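Local coordinates for pyridoxine 4-oxidase (Mesorhizobium loti, PDB 4HA6), which oxidises the 4-hydroxymethyl group of pyridoxine to the aldehyde pyridoxal, using FAD as cofactor and molecular oxygen as electron acceptor, as a GMC-family oxidoreductase, at residues Phe474-Ile480 and Ile496-Phe500; Gly108-Trp112 and Asp462-Arg466; Ser163-Pro167 and Ser324-Ala328; Ile158-Ala162 and Gly179-Asn183. Where two conformers were deposited one is given. Residue numbers count along the deposited sequence, not the author numbering.

From the N terminus, Gly108-Trp112, between helices 97-107 and 114-124, opens contact 2, whose loop of some 350 residues closes only at Asp462-Arg466. Contacts 3 and 4 are nested inside it. Helix 152-163 supplies Ile158-Ala162 to contact 4 and leads directly into Ser163-Pro167 of contact 3; contact 4 closes a short loop at Gly179-Asn183, contact 3 a longer one at Ser324-Ala328, so the two cross. They touch where Val180 N and Pro167 O lie 2.7 Å apart. Contact 1 follows in series, joining the edge strand 473-475 of the parallel FAD-domain sheet to helix 490-506. It touches contact 2, Val475 N lying 2.9 Å from Leu465 O, whereas contacts 1 and 4 lie on opposite sides of the chain's centre.

Contact 1. Residues Phe474-Ile480 and Ile496-Phe500; sequences FVVDASI and IAETF. With FAD (flavin-adenine dinucleotide), chain B.
Val476 lays CG2 over one face of the Phe500 ring, 3.7 Å from its centroid and 17° off the normal, a CH-pi contact. Phe500 (chi1 t) belongs to helix 490-506; Val476 follows edge strand 473-475, its CA 6.0 Å from Ala497 CA. Val476 CG1 (chi1 t) approaches Ala497 CA at 3.7 Å and Ile496 CG2 at 3.9 Å. Phe474 (chi1 m) meets Phe500 obliquely, centroids 5.3 Å apart and planes at 56°. Beyond the strand the chain turns: Ile480 N bonds to Asp477 O (3.2 Å), Ile480 CD1 (chi1 p) reaches Ile496 CD1 at 3.5 Å, and Asp477 OD1 (chi1 p) accepts from Ser479 N (2.8 Å), an Asx turn, and from Ser479 OG (2.4 Å, very short). The helix packs on the parallel sheet of the Rossmann-type FAD domain. Its neighbour helix 11-20 touches Ala497. No hydrogen bond crosses between the segments, so their cohesion is apolar; the turn after the strand presents one amide to the cofactor, Ala478 N donating to FAD O2P at 3.1 Å.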
loop_
_atom_site.group_PDB
_atom_site.type_symbol
_atom_site.label_atom_id
_atom_site.label_comp_id
_atom_site.label_asym_id
_atom_site.label_seq_id
_atom_site.Cartn_x
_atom_site.Cartn_y
_atom_site.Cartn_z
ATOM N N PHE A 474 3.754 13.192 -15.433
ATOM C CA PHE A 474 4.105 12.979 -14.036
ATOM C C PHE A 474 3.603 11.609 -13.565
ATOM O O PHE A 474 2.647 11.063 -14.126
ATOM C CB PHE A 474 3.545 14.129 -13.184
ATOM C CG PHE A 474 3.939 15.500 -13.699
ATOM C CD1 PHE A 474 5.049 16.161 -13.180
ATOM C CD2 PHE A 474 3.222 16.104 -14.731
ATOM C CE1 PHE A 474 5.433 17.411 -13.667
ATOM C CE2 PHE A 474 3.596 17.355 -15.217
ATOM C CZ PHE A 474 4.700 18.003 -14.682
ATOM N N VAL A 475 4.283 11.030 -12.580
ATOM C CA VAL A 475 3.853 9.765 -11.991
ATOM C C VAL A 475 3.617 10.011 -10.499
ATOM O O VAL A 475 4.545 10.350 -9.762
ATOM C CB VAL A 475 4.876 8.648 -12.211
ATOM C CG1 VAL A 475 4.332 7.344 -11.663
ATOM C CG2 VAL A 475 5.215 8.504 -13.721
ATOM N N VAL A 476 2.362 9.917 -10.069
ATOM C CA VAL A 476 2.022 10.303 -8.708
ATOM C C VAL A 476 1.179 9.225 -8.048
ATOM O O VAL A 476 -0.049 9.352 -7.975
ATOM C CB VAL A 476 1.289 11.671 -8.664
ATOM C CG1 VAL A 476 1.105 12.126 -7.229
ATOM C CG2 VAL A 476 2.091 12.707 -9.409
ATOM N N ASP A 477 1.855 8.165 -7.582
ATOM C CA ASP A 477 1.230 7.060 -6.857
ATOM C C ASP A 477 2.301 6.220 -6.148
ATOM O O ASP A 477 3.457 6.656 -6.026
ATOM C CB ASP A 477 0.369 6.197 -7.793
ATOM C CG ASP A 477 1.157 5.636 -8.969
ATOM O OD1 ASP A 477 2.369 5.326 -8.798
ATOM O OD2 ASP A 477 0.559 5.513 -10.068
ATOM N N ALA A 478 1.944 5.013 -5.707
ATOM C CA ALA A 478 2.875 4.185 -4.938
ATOM C C ALA A 478 4.092 3.773 -5.745
ATOM O O ALA A 478 5.102 3.373 -5.171
ATOM C CB ALA A 478 2.180 2.938 -4.379
ATOM N N SER A 479 3.996 3.843 -7.070
ATOM C CA SER A 479 5.126 3.430 -7.912
ATOM C C SER A 479 6.386 4.310 -7.716
ATOM O O SER A 479 7.513 3.838 -7.917
ATOM C CB SER A 479 4.705 3.415 -9.377
ATOM O OG SER A 479 4.501 4.741 -9.839
ATOM N N ILE A 480 6.220 5.581 -7.329
ATOM C CA ILE A 480 7.408 6.437 -7.185
ATOM C C ILE A 480 8.213 6.221 -5.896
ATOM O O ILE A 480 9.367 6.687 -5.809
ATOM C CB ILE A 480 7.098 7.940 -7.342
ATOM C CG1 ILE A 480 6.294 8.474 -6.146
ATOM C CG2 ILE A 480 6.466 8.239 -8.715
ATOM C CD1 ILE A 480 7.180 9.186 -5.106
ATOM N N ILE A 496 2.206 11.535 -0.917
ATOM C CA ILE A 496 2.771 11.777 -2.244
ATOM C C ILE A 496 1.823 12.588 -3.116
ATOM O O ILE A 496 2.236 13.511 -3.837
ATOM C CB ILE A 496 3.108 10.449 -2.977
ATOM C CG1 ILE A 496 4.283 9.762 -2.298
ATOM C CG2 ILE A 496 3.477 10.706 -4.459
ATOM C CD1 ILE A 496 4.570 8.387 -2.854
ATOM N N ALA A 497 0.548 12.244 -3.076
ATOM C CA ALA A 497 -0.397 12.936 -3.944
ATOM C C ALA A 497 -0.579 14.389 -3.476
ATOM O O ALA A 497 -0.554 15.320 -4.295
ATOM C CB ALA A 497 -1.711 12.201 -4.001
ATOM N N GLU A 498 -0.741 14.583 -2.164
ATOM C CA GLU A 498 -0.916 15.934 -1.637
ATOM C C GLU A 498 0.298 16.820 -1.936
ATOM O O GLU A 498 0.124 17.983 -2.314
ATOM C CB GLU A 498 -1.228 15.930 -0.137
ATOM C CG GLU A 498 -1.350 17.327 0.506
ATOM C CD GLU A 498 -2.466 18.199 -0.084
ATOM O OE1 GLU A 498 -2.387 19.439 0.059
ATOM O OE2 GLU A 498 -3.429 17.666 -0.679
ATOM N N THR A 499 1.521 16.300 -1.799
ATOM C CA THR A 499 2.654 17.186 -2.093
ATOM C C THR A 499 2.702 17.541 -3.583
ATOM O O THR A 499 3.075 18.658 -3.949
ATOM C CB THR A 499 4.063 16.767 -1.490
ATOM O OG1 THR A 499 4.946 16.313 -2.515
ATOM C CG2 THR A 499 3.969 15.759 -0.361
ATOM N N PHE A 500 2.278 16.624 -4.445
ATOM C CA PHE A 500 2.211 16.978 -5.856
ATOM C C PHE A 500 1.108 18.002 -6.134
ATOM O O PHE A 500 1.258 18.857 -7.006
ATOM C CB PHE A 500 2.017 15.757 -6.740
ATOM C CG PHE A 500 1.886 16.099 -8.190
ATOM C CD1 PHE A 500 0.638 16.302 -8.764
ATOM C CD2 PHE A 500 3.019 16.252 -8.974
ATOM C CE1 PHE A 500 0.519 16.628 -10.105
ATOM C CE2 PHE A 500 2.911 16.570 -10.310
ATOM C CZ PHE A 500 1.657 16.762 -10.878
HETATM P PA FAD B . -4.626 2.382 -6.427
HETATM O O1A FAD B . -5.360 2.950 -5.220
HETATM O O2A FAD B . -4.546 0.890 -6.584
HETATM O O5B FAD B . -5.315 3.028 -7.741
HETATM C C5B FAD B . -5.083 2.587 -9.075
HETATM C C4B FAD B . -6.344 2.956 -9.843
HETATM O O4B FAD B . -6.079 3.172 -11.233
HETATM C C3B FAD B . -7.374 1.837 -9.762
HETATM O O3B FAD B . -8.634 2.461 -9.465
HETATM C C2B FAD B . -7.375 1.209 -11.154
HETATM O O2B FAD B . -8.669 0.679 -11.494
HETATM C C1B FAD B . -6.969 2.381 -12.043
HETATM N N9A FAD B . -6.230 2.012 -13.286
HETATM C C8A FAD B . -5.229 1.112 -13.397
HETATM N N7A FAD B . -4.780 1.057 -14.681
HETATM C C5A FAD B . -5.494 1.939 -15.418
HETATM C C6A FAD B . -5.522 2.380 -16.838
HETATM N N6A FAD B . -4.658 1.850 -17.761
HETATM N N1A FAD B . -6.434 3.333 -17.185
HETATM C C2A FAD B . -7.282 3.872 -16.284
HETATM N N3A FAD B . -7.297 3.512 -14.980
HETATM C C4A FAD B . -6.444 2.568 -14.490
HETATM N N1 FAD B . -2.687 0.328 2.874
HETATM C C2 FAD B . -2.709 0.844 4.117
HETATM O O2 FAD B . -2.001 1.847 4.358
HETATM N N3 FAD B . -3.440 0.306 5.112
HETATM C C4 FAD B . -4.217 -0.775 4.927
HETATM O O4 FAD B . -4.884 -1.275 5.871
HETATM C C4X FAD B . -4.245 -1.400 3.585
HETATM N N5 FAD B . -4.983 -2.496 3.317
HETATM C C5X FAD B . -5.005 -3.036 2.072
HETATM C C6 FAD B . -5.779 -4.163 1.804
HETATM C C7 FAD B . -5.808 -4.712 0.526
HETATM C C7M FAD B . -6.654 -5.930 0.252
HETATM C C8 FAD B . -5.007 -4.091 -0.566
HETATM C C8M FAD B . -5.035 -4.692 -1.946
HETATM C C9 FAD B . -4.231 -2.961 -0.310
HETATM C C9A FAD B . -4.202 -2.423 0.977
HETATM N N10 FAD B . -3.419 -1.287 1.248
HETATM C C10 FAD B . -3.420 -0.756 2.546
HETATM C "C1'" FAD B . -2.611 -0.676 0.186
HETATM C "C2'" FAD B . -3.203 0.623 -0.338
HETATM O "O2'" FAD B . -4.612 0.464 -0.571
HETATM C "C3'" FAD B . -2.475 0.948 -1.643
HETATM O "O3'" FAD B . -1.060 0.916 -1.394
HETATM C "C4'" FAD B . -2.880 2.309 -2.184
HETATM O "O4'" FAD B . -4.308 2.313 -2.357
HETATM C "C5'" FAD B . -2.166 2.622 -3.503
HETATM O "O5'" FAD B . -2.887 3.662 -4.161
HETATM P P FAD B . -2.463 4.105 -5.640
HETATM O O1P FAD B . -3.088 5.450 -5.989
HETATM O O2P FAD B . -0.970 3.915 -5.815
HETATM O O3P FAD B . -3.132 2.953 -6.534
#

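Contact 2. Residues Gly108-Trp112 and Asp462-Arg466; sequences GDRRW and DANLR
An indole nitrogen bonds to a backbone carbonyl across these two segments: Trp112 NE1 donates to Ala463 O at 3.0 Å (N-H...O angle 156°). The contact joins the loop between helices 97-107 and 114-124 to the loop leading to strand 473-475. Trp112 (chi1 m, chi2 116°) ends the 3-10 segment 110-112, and its CZ2 also packs on Leu465 CD2 at 3.7 Å. Gly108, with positive phi, leaves helix 97-107; Asp109 is extended (phi/psi -132/126) and, with chi1 t, forms an Asx turn by accepting Arg111 N on OD1 at 3.1 Å. The backbones are nearest at Asp109 CA and Ala463 CA, 6.3 Å apart, where Asp109 CB meets Ala463 CB at 3.6 Å.

Asp462 to Leu465 form a type I beta turn, closed by Leu465 N to Asp462 O at 2.9 Å. Asp462 (chi1 p) holds it from within: OD1 accepts Asn464 N (2.9 Å), an Asx turn, and Arg466 N (3.1 Å), while OD2 salt-bridges Arg466 NH2 (3.1 Å). Leu465 takes positive phi (76/18), and its m,t side chain brings CD2 to the indole. Arg111 (chi1 p) brings NH1 to 3.1 Å from Asn464 OD1, at a poor bonding angle; its NH1 bonds instead to Gln503 OE1. Helix 490-506 thus flanks both segments: Thr499 touches Trp112, Phe500 touches Leu465, and Gln503 NE2 bonds to Asn464 O, while Leu465 pairs by its backbone with Val475 of edge strand 473-475.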
loop_
_atom_site.group_PDB
_atom_site.type_symbol
_atom_site.label_atom_id
_atom_site.label_comp_id
_atom_site.label_asym_id
_atom_site.label_seq_id
_atom_site.Cartn_x
_atom_site.Cartn_y
_atom_site.Cartn_z
ATOM N N GLY A 108 17.215 13.648 -3.232
ATOM C CA GLY A 108 18.008 14.859 -3.138
ATOM C C GLY A 108 17.158 16.068 -2.794
ATOM O O GLY A 108 17.586 17.214 -2.976
ATOM N N ASP A 109 15.946 15.820 -2.294
ATOM C CA ASP A 109 15.032 16.905 -1.983
ATOM C C ASP A 109 14.397 16.772 -0.585
ATOM O O ASP A 109 13.761 15.755 -0.274
ATOM C CB ASP A 109 13.957 17.004 -3.067
ATOM C CG ASP A 109 13.267 18.357 -3.081
ATOM O OD1 ASP A 109 13.051 18.922 -1.988
ATOM O OD2 ASP A 109 12.920 18.854 -4.172
ATOM N N ARG A 110 14.540 17.833 0.219
ATOM C CA ARG A 110 14.070 17.909 1.607
ATOM C C ARG A 110 12.561 17.754 1.757
ATOM O O ARG A 110 12.053 17.446 2.842
ATOM C CB ARG A 110 14.428 19.279 2.196
ATOM C CG ARG A 110 15.880 19.503 2.569
ATOM C CD ARG A 110 16.050 20.897 3.205
ATOM N NE ARG A 110 15.784 21.998 2.272
ATOM C CZ ARG A 110 14.665 22.721 2.249
ATOM N NH1 ARG A 110 13.683 22.470 3.105
ATOM N NH2 ARG A 110 14.526 23.698 1.365
ATOM N N ARG A 111 11.832 18.025 0.675
ATOM C CA ARG A 111 10.369 18.007 0.710
ATOM C C ARG A 111 9.806 16.642 1.066
ATOM O O ARG A 111 8.653 16.529 1.498
ATOM C CB ARG A 111 9.797 18.459 -0.630
ATOM C CG ARG A 111 10.348 17.694 -1.813
ATOM C CD ARG A 111 9.987 18.411 -3.102
ATOM N NE ARG A 111 8.545 18.519 -3.133
ATOM C CZ ARG A 111 7.808 18.469 -4.227
ATOM N NH1 ARG A 111 8.372 18.335 -5.420
ATOM N NH2 ARG A 111 6.495 18.542 -4.105
ATOM N N TRP A 112 10.638 15.616 0.900
ATOM C CA TRP A 112 10.227 14.245 1.101
ATOM C C TRP A 112 10.639 13.743 2.473
ATOM O O TRP A 112 10.543 12.549 2.756
ATOM C CB TRP A 112 10.822 13.367 -0.010
ATOM C CG TRP A 112 10.231 13.699 -1.372
ATOM C CD1 TRP A 112 10.889 14.208 -2.469
ATOM C CD2 TRP A 112 8.858 13.576 -1.756
ATOM N NE1 TRP A 112 10.000 14.383 -3.516
ATOM C CE2 TRP A 112 8.748 14.004 -3.098
ATOM C CE3 TRP A 112 7.710 13.130 -1.100
ATOM C CZ2 TRP A 112 7.544 14.004 -3.780
ATOM C CZ3 TRP A 112 6.517 13.136 -1.779
ATOM C CH2 TRP A 112 6.440 13.567 -3.105
ATOM N N ASP A 462 11.957 12.493 -11.281
ATOM C CA ASP A 462 12.802 13.340 -10.456
ATOM C C ASP A 462 12.042 13.650 -9.180
ATOM O O ASP A 462 10.987 13.059 -8.946
ATOM C CB ASP A 462 13.251 14.617 -11.199
ATOM C CG ASP A 462 12.085 15.529 -11.630
ATOM O OD1 ASP A 462 10.942 15.401 -11.142
ATOM O OD2 ASP A 462 12.326 16.418 -12.477
ATOM N N ALA A 463 12.550 14.591 -8.388
ATOM C CA ALA A 463 11.990 14.895 -7.076
ATOM C C ALA A 463 10.647 15.595 -7.190
ATOM O O ALA A 463 9.885 15.650 -6.223
ATOM C CB ALA A 463 12.964 15.746 -6.275
ATOM N N ASN A 464 10.373 16.144 -8.366
ATOM C CA ASN A 464 9.099 16.792 -8.649
ATOM C C ASN A 464 8.076 15.818 -9.227
ATOM O O ASN A 464 6.939 16.216 -9.552
ATOM C CB ASN A 464 9.306 17.960 -9.624
ATOM C CG ASN A 464 10.113 19.093 -9.012
ATOM O OD1 ASN A 464 9.821 19.546 -7.909
ATOM N ND2 ASN A 464 11.144 19.538 -9.717
ATOM N N LEU A 465 8.496 14.555 -9.366
ATOM C CA LEU A 465 7.652 13.447 -9.873
ATOM C C LEU A 465 7.430 13.470 -11.389
ATOM O O LEU A 465 6.502 12.814 -11.912
ATOM C CB LEU A 465 6.306 13.350 -9.123
ATOM C CG LEU A 465 6.371 13.340 -7.590
ATOM C CD1 LEU A 465 4.981 13.189 -6.971
ATOM C CD2 LEU A 465 7.308 12.264 -7.074
ATOM N N ARG A 466 8.290 14.208 -12.094
ATOM C CA ARG A 466 8.220 14.308 -13.539
ATOM C C ARG A 466 9.042 13.173 -14.161
ATOM O O ARG A 466 10.207 12.980 -13.804
ATOM C CB ARG A 466 8.767 15.668 -13.988
ATOM C CG ARG A 466 8.663 15.944 -15.487
ATOM C CD ARG A 466 9.566 17.128 -15.896
ATOM N NE ARG A 466 10.928 16.927 -15.404
ATOM C CZ ARG A 466 11.913 16.332 -16.078
ATOM N NH1 ARG A 466 11.722 15.878 -17.315
ATOM N NH2 ARG A 466 13.107 16.197 -15.504
#

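Contact 3. Residues Ser163-Pro167 and Ser324-Ala328; sequences SLGLP and SFTAA
Ser163 lies at the C-terminal end of helix 152-163, and Leu164 makes the first contact. With chi1 m and chi2 t, Leu164 lies over one face of the Phe325 ring: CD1 stands 4.0 Å from the centroid, 12° off the normal, a CH-pi contact, and CB is 3.8 Å from Phe325 CG. Leu164 O approaches Phe325 CB at 3.3 Å. Gly165 follows the helix in a Schellman motif (phi/psi 119/-12), and its CA comes closest to the other backbone, 4.8 Å from Thr326 CA. Thr326 CG2 sits 3.8 Å from Gly165 CA; a CB there would clash with this methyl. The contact lies at the surface, tying the end of helix 152-163 to the loop between antiparallel strands 314-320 and 333-338; helix 392-409 touches Leu164 and Phe325 through Thr407 and Ile408. Leu166, now extended (-67/130), packs its m,t side chain against Phe325, CD2 3.3 Å from Phe325 O and CD1 4.3 Å from Phe325 CD1. Phe325 (chi1 m, chi2 -78°) follows Ser324, whose OG accepts Thr326 N at 3.0 Å, an ST turn, and Ala327 N at 3.1 Å, giving the ST motif. Pro167 follows, its backbone hydrogen-bonded to Val180.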
loop_
_atom_site.group_PDB
_atom_site.type_symbol
_atom_site.label_atom_id
_atom_site.label_comp_id
_atom_site.label_asym_id
_atom_site.label_seq_id
_atom_site.Cartn_x
_atom_site.Cartn_y
_atom_site.Cartn_z
ATOM N N SER A 163 4.278 -5.793 28.504
ATOM C CA SER A 163 5.021 -6.441 29.579
ATOM C C SER A 163 6.456 -6.719 29.150
ATOM O O SER A 163 7.363 -6.777 29.990
ATOM C CB SER A 163 4.341 -7.740 30.009
ATOM O OG SER A 163 4.450 -8.737 29.009
ATOM N N LEU A 164 6.667 -6.871 27.843
ATOM C CA LEU A 164 7.996 -7.198 27.335
ATOM C C LEU A 164 8.894 -5.964 27.254
ATOM O O LEU A 164 10.094 -6.078 27.014
ATOM C CB LEU A 164 7.893 -7.898 25.981
ATOM C CG LEU A 164 7.471 -9.358 26.113
ATOM C CD1 LEU A 164 6.973 -9.965 24.791
ATOM C CD2 LEU A 164 8.644 -10.174 26.661
ATOM N N GLY A 165 8.321 -4.785 27.474
ATOM C CA GLY A 165 9.101 -3.564 27.383
ATOM C C GLY A 165 8.639 -2.577 26.327
ATOM O O GLY A 165 9.091 -1.435 26.328
ATOM N N LEU A 166 7.749 -2.994 25.424
ATOM C CA LEU A 166 7.265 -2.080 24.385
ATOM C C LEU A 166 6.422 -0.951 24.979
ATOM O O LEU A 166 5.489 -1.201 25.736
ATOM C CB LEU A 166 6.446 -2.833 23.332
ATOM C CG LEU A 166 7.211 -3.764 22.392
ATOM C CD1 LEU A 166 6.244 -4.695 21.670
ATOM C CD2 LEU A 166 8.032 -2.957 21.382
ATOM N N PRO A 167 6.737 0.302 24.620
ATOM C CA PRO A 167 5.960 1.433 25.146
ATOM C C PRO A 167 4.540 1.504 24.573
ATOM O O PRO A 167 4.261 1.045 23.450
ATOM C CB PRO A 167 6.781 2.658 24.717
ATOM C CG PRO A 167 7.572 2.192 23.523
ATOM C CD PRO A 167 7.873 0.738 23.785
ATOM N N SER A 324 15.386 -6.701 20.325
ATOM C CA SER A 324 15.017 -6.185 21.639
ATOM C C SER A 324 13.622 -5.589 21.671
ATOM O O SER A 324 13.218 -4.862 20.758
ATOM C CB SER A 324 16.012 -5.114 22.069
ATOM O OG SER A 324 15.496 -4.368 23.156
ATOM N N PHE A 325 12.888 -5.869 22.738
ATOM C CA PHE A 325 11.562 -5.281 22.888
ATOM C C PHE A 325 11.622 -3.877 23.502
ATOM O O PHE A 325 10.640 -3.140 23.475
ATOM C CB PHE A 325 10.666 -6.189 23.736
ATOM C CG PHE A 325 10.347 -7.506 23.087
ATOM C CD1 PHE A 325 9.377 -7.586 22.091
ATOM C CD2 PHE A 325 10.997 -8.660 23.486
ATOM C CE1 PHE A 325 9.070 -8.798 21.492
ATOM C CE2 PHE A 325 10.701 -9.876 22.905
ATOM C CZ PHE A 325 9.726 -9.950 21.905
ATOM N N THR A 326 12.778 -3.504 24.044
ATOM C CA THR A 326 12.902 -2.234 24.766
ATOM C C THR A 326 13.574 -1.153 23.938
ATOM O O THR A 326 13.480 0.034 24.255
ATOM C CB THR A 326 13.704 -2.403 26.080
ATOM O OG1 THR A 326 14.925 -3.122 25.818
ATOM C CG2 THR A 326 12.867 -3.160 27.112
ATOM N N ALA A 327 14.264 -1.562 22.883
ATOM C CA ALA A 327 14.966 -0.607 22.034
ATOM C C ALA A 327 13.995 0.217 21.181
ATOM O O ALA A 327 12.956 -0.285 20.724
ATOM C CB ALA A 327 15.974 -1.325 21.163
ATOM N N ALA A 328 14.360 1.479 20.960
ATOM C CA ALA A 328 13.535 2.434 20.229
ATOM C C ALA A 328 14.059 2.613 18.805
ATOM O O ALA A 328 15.035 1.958 18.399
ATOM C CB ALA A 328 13.521 3.771 20.963
#

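Contact 4. Residues Ile158-Ala162 and Gly179-Asn183; sequences IEAGA and GVTPN
Helix 152-163 packs here on an extended loop that precedes strand 187-188 and pairs in turn with strand 314-320 of the antiparallel sheet, probably in the substrate-binding domain of this GMC oxidoreductase. The backbones approach most closely at Ile158 CA and Val180 CA, 5.7 Å apart. Val180 (phi/psi -124/141) and Pro182 (-63/145) are extended, as is Thr181 between them; Gly179 has phi/psi 154/-164, angles that leave no room for a side chain.

The interface is apolar, with no hydrogen bond between the segments. Val180 (chi1 m) points at the helix: CG2 lies 3.9 Å from Ile158 CG2 and 4.0 Å from Ala162 CB, while CG1 reaches Gly161 CA at 3.9 Å. Gly161 makes room for this valine, since a CB on it would fall 2.6 Å from Val180 CG1. One helical turn before Ala162, Ile158 (m,t) extends along the loop.

Hydrogen bonds instead hold each side in shape. Ala162 N donates to Ile158 O at 2.9 Å, and Thr181 OG1 donates to Pro182 O at 3.0 Å. Thr181 OG1 also accepts from Gly171 N, and the backbone of the loop bonds to strand 314-320 through Gly179 with Tyr319 and Asn183 with Glu315. The loop therefore lies between helix and strand, with Ile158 CD1 resting 3.6 Å from Pro182 CD.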
loop_
_atom_site.group_PDB
_atom_site.type_symbol
_atom_site.label_atom_id
_atom_site.label_comp_id
_atom_site.label_asym_id
_atom_site.label_seq_id
_atom_site.Cartn_x
_atom_site.Cartn_y
_atom_site.Cartn_z
ATOM N N ILE A 158 -1.800 -6.626 23.363
ATOM C CA ILE A 158 -1.170 -5.342 23.660
ATOM C C ILE A 158 -0.480 -5.403 25.021
ATOM O O ILE A 158 0.660 -4.955 25.160
ATOM C CB ILE A 158 -2.200 -4.186 23.545
ATOM C CG1 ILE A 158 -2.429 -3.849 22.066
ATOM C CG2 ILE A 158 -1.736 -2.919 24.275
ATOM C CD1 ILE A 158 -3.563 -2.892 21.818
ATOM N N GLU A 159 -1.155 -5.993 26.007
ATOM C CA GLU A 159 -0.574 -6.206 27.335
ATOM C C GLU A 159 0.671 -7.095 27.304
ATOM O O GLU A 159 1.637 -6.852 28.025
ATOM C CB GLU A 159 -1.609 -6.833 28.270
ATOM C CG GLU A 159 -2.663 -5.855 28.756
ATOM C CD GLU A 159 -2.058 -4.736 29.583
ATOM O OE1 GLU A 159 -1.041 -4.983 30.274
ATOM O OE2 GLU A 159 -2.596 -3.614 29.536
ATOM N N ALA A 160 0.636 -8.141 26.483
ATOM C CA ALA A 160 1.780 -9.037 26.360
ATOM C C ALA A 160 2.990 -8.271 25.842
ATOM O O ALA A 160 4.079 -8.358 26.410
ATOM C CB ALA A 160 1.441 -10.208 25.439
ATOM N N GLY A 161 2.793 -7.521 24.762
ATOM C CA GLY A 161 3.844 -6.664 24.242
ATOM C C GLY A 161 4.350 -5.635 25.248
ATOM O O GLY A 161 5.554 -5.407 25.362
ATOM N N ALA A 162 3.426 -5.001 25.960
ATOM C CA ALA A 162 3.771 -3.986 26.952
ATOM C C ALA A 162 4.595 -4.567 28.097
ATOM O O ALA A 162 5.503 -3.910 28.607
ATOM C CB ALA A 162 2.507 -3.302 27.481
ATOM N N GLY A 179 6.251 0.233 19.479
ATOM C CA GLY A 179 5.464 0.227 20.708
ATOM C C GLY A 179 4.250 -0.669 20.540
ATOM O O GLY A 179 4.218 -1.484 19.611
ATOM N N VAL A 180 3.267 -0.537 21.434
ATOM C CA VAL A 180 2.024 -1.302 21.326
ATOM C C VAL A 180 0.835 -0.341 21.300
ATOM O O VAL A 180 0.849 0.676 21.998
ATOM C CB VAL A 180 1.865 -2.351 22.457
ATOM C CG1 VAL A 180 2.895 -3.466 22.312
ATOM C CG2 VAL A 180 1.969 -1.696 23.829
ATOM N N THR A 181 -0.166 -0.647 20.467
ATOM C CA THR A 181 -1.310 0.244 20.261
ATOM C C THR A 181 -2.287 -0.422 19.308
ATOM O O THR A 181 -1.876 -1.186 18.431
ATOM C CB THR A 181 -0.871 1.630 19.669
ATOM O OG1 THR A 181 -2.009 2.487 19.474
ATOM C CG2 THR A 181 -0.166 1.451 18.343
ATOM N N PRO A 182 -3.594 -0.154 19.481
ATOM C CA PRO A 182 -4.515 -0.527 18.402
ATOM C C PRO A 182 -4.155 0.265 17.149
ATOM O O PRO A 182 -3.744 1.425 17.275
ATOM C CB PRO A 182 -5.883 -0.046 18.917
ATOM C CG PRO A 182 -5.727 0.092 20.402
ATOM C CD PRO A 182 -4.283 0.465 20.629
ATOM N N ASN A 183 -4.297 -0.335 15.969
ATOM C CA ASN A 183 -4.089 0.401 14.726
ATOM C C ASN A 183 -5.074 1.549 14.601
ATOM O O ASN A 183 -6.255 1.385 14.899
ATOM C CB ASN A 183 -4.271 -0.520 13.517
ATOM C CG ASN A 183 -3.361 -1.732 13.563
ATOM O OD1 ASN A 183 -2.290 -1.683 14.154
ATOM N ND2 ASN A 183 -3.792 -2.829 12.942
#